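Local coordinates for protein NAD dependent epimerase/dehydratase family (uncultured archaeon MedDCM-OCT-S05-C57, PDB 5Y1F) that binds NAD+ as a monomeric enzyme of the epimerase/dehydratase family and probably oxidises L-threonine at its 3-position, at residues Q40-N45 with L239-L244; K99-C104 with K153-I158; V202-D207 with E263-E268. All blocks are in the same frame, centred on the assembly; numbering follows the deposited sequence.

The three contacts lie well apart, with centres 27 to 33 Å from one another and no atoms touching between them. Interactions 1 and 2 belong to the Rossmann fold and stand on opposite sides of the chain's centre: one joins the ends of helices 30-43 and 229-241, the other the starts of helices 101-122 and 155-174. Along the chain interaction 2 is nested between the halves of interaction 1. Interaction 3 opens after interaction 2 has closed, and its segments alternate with those of interaction 1. It pairs helices 199-211 and 262-270 beside the small sheet of strands 213-216 and 276-279. Only interaction 2 puts a residue, Y156, on NAD; the others join helices away from it.

Interaction 1 (Q40-N45 with L239-L244); sequences QEKYGN and LMDAPL
The carboxylate of D241 meets two residues of the last turn of helix 30-43, K42 and Y43, and the two are held by different means. K42 comes at D241 from the opposite direction and makes a salt bridge through NZ to OD2. The two atoms are modelled too close together, so the pairing of charges is plausible but its exact geometry, and with it the division of the carboxylate between its partners, is doubtful. The lysine gets there by stretching: CG lies anti to the backbone N (chi1 -176°) and every later torsion is extended, which spans a gap between helices whose nearest CA atoms, those of K42 and D241, are 11.3 Å apart. On its way out the chain passes over the ring of Y43, with K42 CG above the ring centre and 3.8 Å from its plane.

Y43 and D241 slide past each other in opposite senses, and the planes of ring and carboxylate stand 77° apart. Their nearest atoms, Y43 OH and D241 OD1, are 3.8 Å from each other, and a water joins them. It lies 2.7 Å from Y43 OH and donates to D241 OD1 over 2.8 Å.

Both helices stop here. G44 N closes the first on Q40 O at 2.8 Å, and G44 then leaves with phi 105°, where a CB would jam against the carbonyl O of Y43. In the second, R179 binds the carbonyls of L239 and A242, and K125 that of M240. What results is a salt bridge and a water bridge on the solvent side, joining the C-terminal ends of two helices of a Rossmann fold; helix 30-43 is the one whose N-terminal residues Q30 and I31 bind the dinucleotide.

Interaction 2 (K99-C104 with K153-I158); sequences KNPELC and KTVYGI. With NAD (nicotinamide-adenine-dinucleotide), chain B.
The Y-x-x-x-K motif of short-chain dehydrogenases begins in this contact: Y156, with K160 one turn on, binds NAD from the start of helix 155-174, which packs against the first turn of helix 101-122. V155 and P101 cross at about a right angle, V155 CG2 lying 3.7 Å from P101 CB. The other methyl, CG1, is anti to the backbone N (chi1 176°), which carries it to the thiol of C104, 4.1 Å from SG. That sulfur also rests against the Y156 backbone, with C104 SG 3.8 Å from Y156 CA, and lies near the ring plane at its edge. A glycine in place of V155 would probably leave P101 without its apolar partner and open a gap between the two helix starts beside the C104 thiol. T154 caps the tyrosine's helix, its OG1 accepting from G157 N at 2.8 Å with an N-H...O angle of 153°, while E98 takes the V155 N-H. From this first turn the Y156 side chain reaches the cofactor's ribose, where Y156 OH and NAD O2D share a hydrogen bond of 2.6 Å, the ribose oxygen lying in the plane of the ring.

Interaction 3 (V202-D207 with E263-E268); sequences VEMYFD and EELEKE
L265 and E266 carry the contact for helix 262-270, meeting M204 and Y205 on a nearly parallel neighbour; the two short segments cross at -28° with their axes 10.6 Å apart. In sequence order, E263 comes first and points away from the other helix, its carboxylate in a salt bridge with R220.

L265 follows as the apolar centre, and its branches divide the work. CG and CD2 lie against the sulfur of M204, with L265 CG 3.9 Å from M204 SD. CD1 goes to Y205, whose side chain crosses that of L265 at about a right angle. The methyl meets the ring obliquely at its hydroxyl end, with L265 CD1 3.5 Å from Y205 OH. The hydroxyl has its polar partner in T316 OG1, so the leucine covers an oxygen that is already satisfied.

At E266 the meeting is with the backbone and the root of the side chain. M204 runs out with CG anti to its backbone N (chi1 -167°) and chi2 extended as well, which carries M204 SD to 3.6 Å from E266 N and 4.0 Å from E266 CB; the bend at chi3 turns only the terminal methyl CE. The carboxylate of E266 leads away, to the hydroxyl of Y279, and further on the E268 side chain packs on S313 and T316.

Helix 312-326 thus flanks the pair at Y205 and E268. M204 also rests on Y214 and C277, while E266 touches C277 and E263 touches Y279, so both helices pack beside the two-stranded parallel sheet 213-216 and 276-279, each helix followed in the chain by one of its strands.

Interaction 1 (Q40-N45 with L239-L244)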
loop_
_atom_site.group_PDB
_atom_site.type_symbol
_atom_site.label_atom_id
_atom_site.label_comp_id
_atom_site.label_asym_id
_atom_site.label_seq_id
_atom_site.Cartn_x
_atom_site.Cartn_y
_atom_site.Cartn_z
ATOM N N GLN A 40 11.918 3.047 -12.148
ATOM C CA GLN A 40 12.659 3.717 -13.250
ATOM C C GLN A 40 14.137 3.799 -12.887
ATOM O O GLN A 40 15.004 3.536 -13.748
ATOM C CB GLN A 40 12.136 5.118 -13.521
ATOM C CG GLN A 40 10.771 5.133 -14.166
ATOM C CD GLN A 40 10.222 6.544 -14.284
ATOM O OE1 GLN A 40 9.653 6.889 -15.334
ATOM N NE2 GLN A 40 10.302 7.308 -13.245
ATOM N N GLU A 41 14.456 4.149 -11.644
ATOM C CA GLU A 41 15.862 4.276 -11.255
ATOM C C GLU A 41 16.543 2.914 -11.193
ATOM O O GLU A 41 17.723 2.789 -11.538
ATOM C CB GLU A 41 15.941 4.966 -9.903
ATOM C CG GLU A 41 15.532 6.422 -9.927
ATOM C CD GLU A 41 15.660 7.031 -8.544
ATOM O OE1 GLU A 41 14.646 7.475 -7.964
ATOM O OE2 GLU A 41 16.778 6.963 -8.006
ATOM N N LYS A 42 15.824 1.875 -10.773
ATOM C CA LYS A 42 16.393 0.544 -10.630
ATOM C C LYS A 42 16.657 -0.106 -11.981
ATOM O O LYS A 42 17.717 -0.726 -12.193
ATOM C CB LYS A 42 15.490 -0.336 -9.784
ATOM C CG LYS A 42 16.066 -1.706 -9.523
ATOM C CD LYS A 42 15.245 -2.472 -8.517
ATOM C CE LYS A 42 15.938 -3.794 -8.286
ATOM N NZ LYS A 42 15.403 -4.422 -7.058
ATOM N N TYR A 43 15.689 -0.012 -12.882
ATOM C CA TYR A 43 15.683 -0.803 -14.123
ATOM C C TYR A 43 15.953 -0.005 -15.360
ATOM O O TYR A 43 16.230 -0.609 -16.406
ATOM C CB TYR A 43 14.361 -1.520 -14.266
ATOM C CG TYR A 43 14.175 -2.552 -13.240
ATOM C CD1 TYR A 43 13.271 -2.400 -12.212
ATOM C CD2 TYR A 43 14.916 -3.735 -13.282
ATOM C CE1 TYR A 43 13.086 -3.389 -11.271
ATOM C CE2 TYR A 43 14.741 -4.726 -12.323
ATOM C CZ TYR A 43 13.795 -4.549 -11.339
ATOM O OH TYR A 43 13.544 -5.538 -10.433
ATOM N N GLY A 44 15.828 1.318 -15.290
ATOM C CA GLY A 44 15.926 2.205 -16.437
ATOM C C GLY A 44 14.555 2.691 -16.820
ATOM O O GLY A 44 13.570 1.952 -16.794
ATOM N N ASN A 45 14.442 3.941 -17.207
ATOM C CA ASN A 45 13.142 4.513 -17.469
ATOM C C ASN A 45 12.424 3.796 -18.610
ATOM O O ASN A 45 11.204 3.595 -18.539
ATOM C CB ASN A 45 13.202 6.027 -17.721
ATOM C CG ASN A 45 13.545 6.810 -16.482
ATOM O OD1 ASN A 45 12.807 7.729 -16.087
ATOM N ND2 ASN A 45 14.649 6.482 -15.873
ATOM N N LEU A 239 11.579 -7.595 -1.519
ATOM C CA LEU A 239 10.822 -8.826 -1.613
ATOM C C LEU A 239 10.822 -9.341 -3.054
ATOM O O LEU A 239 11.031 -10.517 -3.303
ATOM C CB LEU A 239 9.378 -8.593 -1.139
ATOM C CG LEU A 239 8.418 -9.783 -1.376
ATOM C CD1 LEU A 239 8.959 -11.062 -0.764
ATOM C CD2 LEU A 239 7.037 -9.427 -0.792
ATOM N N MET A 240 10.610 -8.456 -4.003
ATOM C CA MET A 240 10.602 -8.877 -5.402
ATOM C C MET A 240 11.923 -9.408 -5.891
ATOM O O MET A 240 11.937 -10.246 -6.806
ATOM C CB MET A 240 10.086 -7.746 -6.273
ATOM C CG MET A 240 8.579 -7.517 -6.123
ATOM S SD MET A 240 7.547 -8.856 -6.738
ATOM C CE MET A 240 7.517 -8.505 -8.481
ATOM N N ASP A 241 13.019 -8.931 -5.324
ATOM C CA ASP A 241 14.350 -9.401 -5.721
ATOM C C ASP A 241 14.793 -10.632 -5.026
ATOM O O ASP A 241 15.801 -11.221 -5.462
ATOM C CB ASP A 241 15.397 -8.354 -5.386
ATOM C CG ASP A 241 15.452 -7.265 -6.372
ATOM O OD1 ASP A 241 14.898 -7.420 -7.475
ATOM O OD2 ASP A 241 16.056 -6.226 -6.024
ATOM N N ALA A 242 14.130 -11.102 -3.979
ATOM C CA ALA A 242 14.590 -12.263 -3.251
ATOM C C ALA A 242 14.562 -13.507 -4.142
ATOM O O ALA A 242 13.671 -13.686 -4.950
ATOM C CB ALA A 242 13.737 -12.483 -2.038
ATOM N N PRO A 243 15.455 -14.480 -3.890
ATOM C CA PRO A 243 15.281 -15.748 -4.595
ATOM C C PRO A 243 13.997 -16.402 -4.159
ATOM O O PRO A 243 13.697 -16.485 -2.969
ATOM C CB PRO A 243 16.501 -16.578 -4.175
ATOM C CG PRO A 243 17.372 -15.696 -3.355
ATOM C CD PRO A 243 16.638 -14.441 -3.008
ATOM N N LEU A 244 13.274 -16.976 -5.107
ATOM C CA LEU A 244 11.999 -17.564 -4.786
ATOM C C LEU A 244 12.120 -18.641 -3.719
ATOM O O LEU A 244 11.255 -18.760 -2.853
ATOM C CB LEU A 244 11.364 -18.154 -6.045
ATOM C CG LEU A 244 10.038 -18.875 -5.880
ATOM C CD1 LEU A 244 8.978 -17.967 -5.274
ATOM C CD2 LEU A 244 9.623 -19.408 -7.257
HETATM O O HOH W 1 15.698 -7.165 -10.173
#

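Interaction 2 (K99-C104 with K153-I158)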
loop_
_atom_site.group_PDB
_atom_site.type_symbol
_atom_site.label_atom_id
_atom_site.label_comp_id
_atom_site.label_asym_id
_atom_site.label_seq_id
_atom_site.Cartn_x
_atom_site.Cartn_y
_atom_site.Cartn_z
ATOM N N LYS A 99 -18.052 2.851 2.250
ATOM C CA LYS A 99 -19.041 3.716 1.613
ATOM C C LYS A 99 -19.648 3.028 0.382
ATOM O O LYS A 99 -20.872 3.212 0.107
ATOM C CB LYS A 99 -18.425 5.072 1.286
ATOM C CG LYS A 99 -18.135 5.930 2.529
ATOM C CD LYS A 99 -19.380 6.357 3.292
ATOM C CE LYS A 99 -19.015 7.225 4.481
ATOM N NZ LYS A 99 -20.192 7.618 5.278
ATOM N N ASN A 100 -18.862 2.246 -0.355
ATOM C CA ASN A 100 -19.297 1.650 -1.619
ATOM C C ASN A 100 -18.839 0.187 -1.726
ATOM O O ASN A 100 -17.862 -0.129 -2.432
ATOM C CB ASN A 100 -18.767 2.465 -2.807
ATOM C CG ASN A 100 -19.577 3.720 -3.065
ATOM O OD1 ASN A 100 -20.770 3.649 -3.362
ATOM N ND2 ASN A 100 -18.908 4.870 -3.044
ATOM N N PRO A 101 -19.526 -0.711 -1.009
ATOM C CA PRO A 101 -19.035 -2.088 -0.936
ATOM C C PRO A 101 -18.974 -2.772 -2.289
ATOM O O PRO A 101 -18.066 -3.542 -2.538
ATOM C CB PRO A 101 -20.021 -2.791 0.012
ATOM C CG PRO A 101 -20.569 -1.679 0.852
ATOM C CD PRO A 101 -20.577 -0.451 -0.002
ATOM N N GLU A 102 -19.944 -2.522 -3.176
ATOM C CA GLU A 102 -19.988 -3.219 -4.432
ATOM C C GLU A 102 -18.827 -2.822 -5.323
ATOM O O GLU A 102 -18.215 -3.687 -5.964
ATOM C CB GLU A 102 -21.308 -2.910 -5.156
ATOM C CG GLU A 102 -22.531 -3.520 -4.483
ATOM C CD GLU A 102 -22.433 -5.018 -4.241
ATOM O OE1 GLU A 102 -22.315 -5.433 -3.062
ATOM O OE2 GLU A 102 -22.519 -5.789 -5.224
ATOM N N LEU A 103 -18.522 -1.540 -5.329
ATOM C CA LEU A 103 -17.398 -1.046 -6.106
ATOM C C LEU A 103 -16.072 -1.650 -5.597
ATOM O O LEU A 103 -15.208 -2.021 -6.360
ATOM C CB LEU A 103 -17.335 0.476 -6.055
ATOM C CG LEU A 103 -16.178 1.078 -6.856
ATOM C CD1 LEU A 103 -16.415 0.916 -8.356
ATOM C CD2 LEU A 103 -16.001 2.548 -6.481
ATOM N N CYS A 104 -15.922 -1.682 -4.282
ATOM C CA CYS A 104 -14.702 -2.227 -3.686
ATOM C C CYS A 104 -14.531 -3.677 -4.112
ATOM O O CYS A 104 -13.431 -4.069 -4.516
ATOM C CB CYS A 104 -14.834 -2.116 -2.178
ATOM S SG CYS A 104 -13.403 -2.638 -1.242
ATOM N N LYS A 153 -13.406 -7.119 9.595
ATOM C CA LYS A 153 -14.687 -6.448 9.800
ATOM C C LYS A 153 -14.924 -5.335 8.801
ATOM O O LYS A 153 -15.759 -4.436 9.065
ATOM C CB LYS A 153 -14.719 -5.849 11.216
ATOM C CG LYS A 153 -14.599 -6.847 12.345
ATOM C CD LYS A 153 -15.699 -7.874 12.278
ATOM C CE LYS A 153 -15.777 -8.707 13.549
ATOM N NZ LYS A 153 -17.141 -8.717 14.143
ATOM N N THR A 154 -14.254 -5.341 7.668
ATOM C CA THR A 154 -14.550 -4.419 6.589
ATOM C C THR A 154 -14.684 -5.161 5.299
ATOM O O THR A 154 -14.072 -6.214 5.089
ATOM C CB THR A 154 -13.448 -3.341 6.434
ATOM O OG1 THR A 154 -12.170 -3.941 6.059
ATOM C CG2 THR A 154 -13.263 -2.594 7.732
ATOM N N VAL A 155 -15.400 -4.533 4.359
ATOM C CA VAL A 155 -15.505 -5.048 3.018
ATOM C C VAL A 155 -14.111 -5.165 2.372
ATOM O O VAL A 155 -13.799 -6.137 1.728
ATOM C CB VAL A 155 -16.416 -4.116 2.149
ATOM C CG1 VAL A 155 -16.454 -4.606 0.720
ATOM C CG2 VAL A 155 -17.838 -4.031 2.759
ATOM N N TYR A 156 -13.340 -4.097 2.474
ATOM C CA TYR A 156 -11.975 -4.075 1.935
ATOM C C TYR A 156 -11.141 -5.224 2.501
ATOM O O TYR A 156 -10.452 -5.918 1.754
ATOM C CB TYR A 156 -11.382 -2.731 2.262
ATOM C CG TYR A 156 -9.895 -2.572 2.026
ATOM C CD1 TYR A 156 -9.399 -2.313 0.771
ATOM C CD2 TYR A 156 -9.014 -2.635 3.061
ATOM C CE1 TYR A 156 -8.058 -2.064 0.540
ATOM C CE2 TYR A 156 -7.660 -2.415 2.855
ATOM C CZ TYR A 156 -7.204 -2.048 1.613
ATOM O OH TYR A 156 -5.875 -1.706 1.414
ATOM N N GLY A 157 -11.197 -5.406 3.825
ATOM C CA GLY A 157 -10.435 -6.505 4.410
ATOM C C GLY A 157 -10.822 -7.854 3.832
ATOM O O GLY A 157 -9.971 -8.684 3.540
ATOM N N ILE A 158 -12.130 -8.070 3.630
ATOM C CA ILE A 158 -12.572 -9.301 3.017
ATOM C C ILE A 158 -11.969 -9.424 1.607
ATOM O O ILE A 158 -11.530 -10.498 1.219
ATOM C CB ILE A 158 -14.110 -9.374 2.979
ATOM C CG1 ILE A 158 -14.646 -9.508 4.388
ATOM C CG2 ILE A 158 -14.605 -10.506 2.060
ATOM C CD1 ILE A 158 -16.152 -9.358 4.508
HETATM P PA NAD B . -4.518 4.688 -4.000
HETATM O O1A NAD B . -3.677 5.942 -3.699
HETATM O O2A NAD B . -6.049 4.811 -3.842
HETATM O O5B NAD B . -4.139 4.246 -5.516
HETATM C C5B NAD B . -4.940 3.298 -6.189
HETATM C C4B NAD B . -5.030 3.702 -7.630
HETATM O O4B NAD B . -5.929 2.727 -8.187
HETATM C C3B NAD B . -5.651 5.071 -7.853
HETATM O O3B NAD B . -4.740 5.864 -8.578
HETATM C C2B NAD B . -6.933 4.769 -8.642
HETATM O O2B NAD B . -7.246 5.692 -9.701
HETATM C C1B NAD B . -6.652 3.389 -9.201
HETATM N N9A NAD B . -7.912 2.679 -9.499
HETATM C C8A NAD B . -9.051 2.702 -8.779
HETATM N N7A NAD B . -10.014 2.024 -9.401
HETATM C C5A NAD B . -9.477 1.611 -10.549
HETATM C C6A NAD B . -9.976 0.846 -11.699
HETATM N N6A NAD B . -11.254 0.399 -11.742
HETATM N N1A NAD B . -9.124 0.569 -12.681
HETATM C C2A NAD B . -7.888 1.039 -12.667
HETATM N N3A NAD B . -7.356 1.726 -11.657
HETATM C C4A NAD B . -8.109 2.023 -10.608
HETATM O O3 NAD B . -4.044 3.417 -3.151
HETATM P PN NAD B . -2.579 3.163 -2.523
HETATM O O1N NAD B . -1.490 3.655 -3.486
HETATM O O2N NAD B . -2.537 3.725 -1.116
HETATM O O5D NAD B . -2.579 1.546 -2.460
HETATM C C5D NAD B . -2.036 0.809 -3.510
HETATM C C4D NAD B . -2.145 -0.660 -3.079
HETATM O O4D NAD B . -1.523 -0.831 -1.776
HETATM C C3D NAD B . -3.572 -1.149 -2.964
HETATM O O3D NAD B . -3.594 -2.576 -3.235
HETATM C C2D NAD B . -3.858 -0.994 -1.458
HETATM O O2D NAD B . -4.897 -1.909 -1.030
HETATM C C1D NAD B . -2.480 -1.351 -0.871
HETATM N N1N NAD B . -2.292 -0.786 0.481
HETATM C C2N NAD B . -2.056 0.543 0.705
HETATM C C3N NAD B . -1.896 1.026 1.984
HETATM C C7N NAD B . -1.587 2.489 2.288
HETATM O O7N NAD B . -1.519 2.835 3.437
HETATM N N7N NAD B . -1.357 3.326 1.308
HETATM C C4N NAD B . -1.972 0.150 3.053
HETATM C C5N NAD B . -2.259 -1.185 2.823
HETATM C C6N NAD B . -2.410 -1.627 1.523
#

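Interaction 3 (V202-D207 with E263-E268)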
loop_
_atom_site.group_PDB
_atom_site.type_symbol
_atom_site.label_atom_id
_atom_site.label_comp_id
_atom_site.label_asym_id
_atom_site.label_seq_id
_atom_site.Cartn_x
_atom_site.Cartn_y
_atom_site.Cartn_z
ATOM N N VAL A 202 -0.959 11.312 7.568
ATOM C CA VAL A 202 -0.520 12.171 6.506
ATOM C C VAL A 202 -1.144 13.550 6.646
ATOM O O VAL A 202 -0.449 14.571 6.551
ATOM C CB VAL A 202 -0.783 11.549 5.126
ATOM C CG1 VAL A 202 -0.482 12.504 4.011
ATOM C CG2 VAL A 202 0.059 10.304 4.941
ATOM N N GLU A 203 -2.455 13.588 6.815
ATOM C CA GLU A 203 -3.159 14.879 6.926
ATOM C C GLU A 203 -2.664 15.714 8.066
ATOM O O GLU A 203 -2.553 16.953 7.958
ATOM C CB GLU A 203 -4.658 14.673 7.061
ATOM C CG GLU A 203 -5.336 14.052 5.868
ATOM C CD GLU A 203 -6.834 13.817 6.041
ATOM O OE1 GLU A 203 -7.435 13.314 5.063
ATOM O OE2 GLU A 203 -7.358 14.108 7.142
ATOM N N MET A 204 -2.270 15.092 9.153
ATOM C CA MET A 204 -1.832 15.829 10.321
ATOM C C MET A 204 -0.568 16.584 9.897
ATOM O O MET A 204 -0.390 17.763 10.267
ATOM C CB MET A 204 -1.541 14.886 11.500
ATOM C CG MET A 204 -1.397 15.626 12.767
ATOM S SD MET A 204 -1.000 14.565 14.185
ATOM C CE MET A 204 -2.616 13.837 14.507
ATOM N N TYR A 205 0.376 15.917 9.207
ATOM C CA TYR A 205 1.556 16.628 8.751
ATOM C C TYR A 205 1.199 17.789 7.806
ATOM O O TYR A 205 1.739 18.899 7.953
ATOM C CB TYR A 205 2.502 15.657 8.020
ATOM C CG TYR A 205 3.303 14.734 8.878
ATOM C CD1 TYR A 205 4.397 15.192 9.593
ATOM C CD2 TYR A 205 2.997 13.381 8.976
ATOM C CE1 TYR A 205 5.248 14.319 10.291
ATOM C CE2 TYR A 205 3.770 12.526 9.740
ATOM C CZ TYR A 205 4.927 12.990 10.341
ATOM O OH TYR A 205 5.705 12.128 11.062
ATOM N N PHE A 206 0.422 17.486 6.783
ATOM C CA PHE A 206 0.083 18.505 5.801
ATOM C C PHE A 206 -0.546 19.727 6.455
ATOM O O PHE A 206 -0.153 20.875 6.187
ATOM C CB PHE A 206 -0.868 17.968 4.730
ATOM C CG PHE A 206 -0.198 17.263 3.563
ATOM C CD1 PHE A 206 0.384 16.014 3.683
ATOM C CD2 PHE A 206 -0.226 17.830 2.303
ATOM C CE1 PHE A 206 0.938 15.358 2.575
ATOM C CE2 PHE A 206 0.265 17.149 1.193
ATOM C CZ PHE A 206 0.867 15.919 1.329
ATOM N N ASP A 207 -1.563 19.512 7.281
ATOM C CA ASP A 207 -2.307 20.613 7.873
ATOM C C ASP A 207 -1.525 21.321 8.960
ATOM O O ASP A 207 -1.582 22.581 9.068
ATOM C CB ASP A 207 -3.644 20.113 8.401
ATOM C CG ASP A 207 -4.658 19.883 7.326
ATOM O OD1 ASP A 207 -4.358 19.913 6.094
ATOM O OD2 ASP A 207 -5.826 19.659 7.685
ATOM N N GLU A 263 -2.205 11.076 19.128
ATOM C CA GLU A 263 -1.628 12.142 19.963
ATOM C C GLU A 263 -0.124 12.017 20.064
ATOM O O GLU A 263 0.534 13.029 20.265
ATOM C CB GLU A 263 -2.295 12.198 21.339
ATOM C CG GLU A 263 -2.091 11.008 22.223
ATOM C CD GLU A 263 -2.628 11.169 23.637
ATOM O OE1 GLU A 263 -3.024 12.304 24.051
ATOM O OE2 GLU A 263 -2.482 10.206 24.380
ATOM N N GLU A 264 0.432 10.809 20.021
ATOM C CA GLU A 264 1.881 10.696 19.986
ATOM C C GLU A 264 2.458 11.347 18.735
ATOM O O GLU A 264 3.521 12.008 18.761
ATOM C CB GLU A 264 2.310 9.229 20.125
ATOM C CG GLU A 264 2.046 8.692 21.552
ATOM C CD GLU A 264 2.078 7.169 21.702
ATOM O OE1 GLU A 264 2.192 6.442 20.705
ATOM O OE2 GLU A 264 1.760 6.675 22.828
ATOM N N LEU A 265 1.803 11.164 17.603
ATOM C CA LEU A 265 2.229 11.825 16.365
ATOM C C LEU A 265 2.092 13.343 16.510
ATOM O O LEU A 265 2.986 14.091 16.101
ATOM C CB LEU A 265 1.437 11.296 15.177
ATOM C CG LEU A 265 1.840 11.947 13.861
ATOM C CD1 LEU A 265 3.293 11.662 13.524
ATOM C CD2 LEU A 265 0.930 11.435 12.743
ATOM N N GLU A 266 0.992 13.814 17.088
ATOM C CA GLU A 266 0.820 15.252 17.322
ATOM C C GLU A 266 1.993 15.790 18.131
ATOM O O GLU A 266 2.538 16.876 17.795
ATOM C CB GLU A 266 -0.492 15.528 18.031
ATOM C CG GLU A 266 -0.696 17.006 18.352
ATOM C CD GLU A 266 -1.863 17.299 19.281
ATOM O OE1 GLU A 266 -2.007 18.502 19.626
ATOM O OE2 GLU A 266 -2.659 16.410 19.683
ATOM N N LYS A 267 2.391 15.088 19.184
ATOM C CA LYS A 267 3.470 15.592 20.022
ATOM C C LYS A 267 4.779 15.601 19.242
ATOM O O LYS A 267 5.562 16.544 19.370
ATOM C CB LYS A 267 3.623 14.721 21.251
ATOM C CG LYS A 267 2.568 14.935 22.327
ATOM C CD LYS A 267 2.777 13.963 23.486
ATOM C CE LYS A 267 1.798 14.182 24.631
ATOM N NZ LYS A 267 0.373 13.906 24.290
ATOM N N GLU A 268 5.024 14.615 18.403
ATOM C CA GLU A 268 6.235 14.622 17.578
ATOM C C GLU A 268 6.246 15.780 16.613
ATOM O O GLU A 268 7.266 16.507 16.486
ATOM C CB GLU A 268 6.368 13.288 16.848
ATOM C CG GLU A 268 7.716 13.123 16.194
ATOM C CD GLU A 268 8.850 12.977 17.202
ATOM O OE1 GLU A 268 8.642 12.354 18.265
ATOM O OE2 GLU A 268 9.969 13.400 16.873
#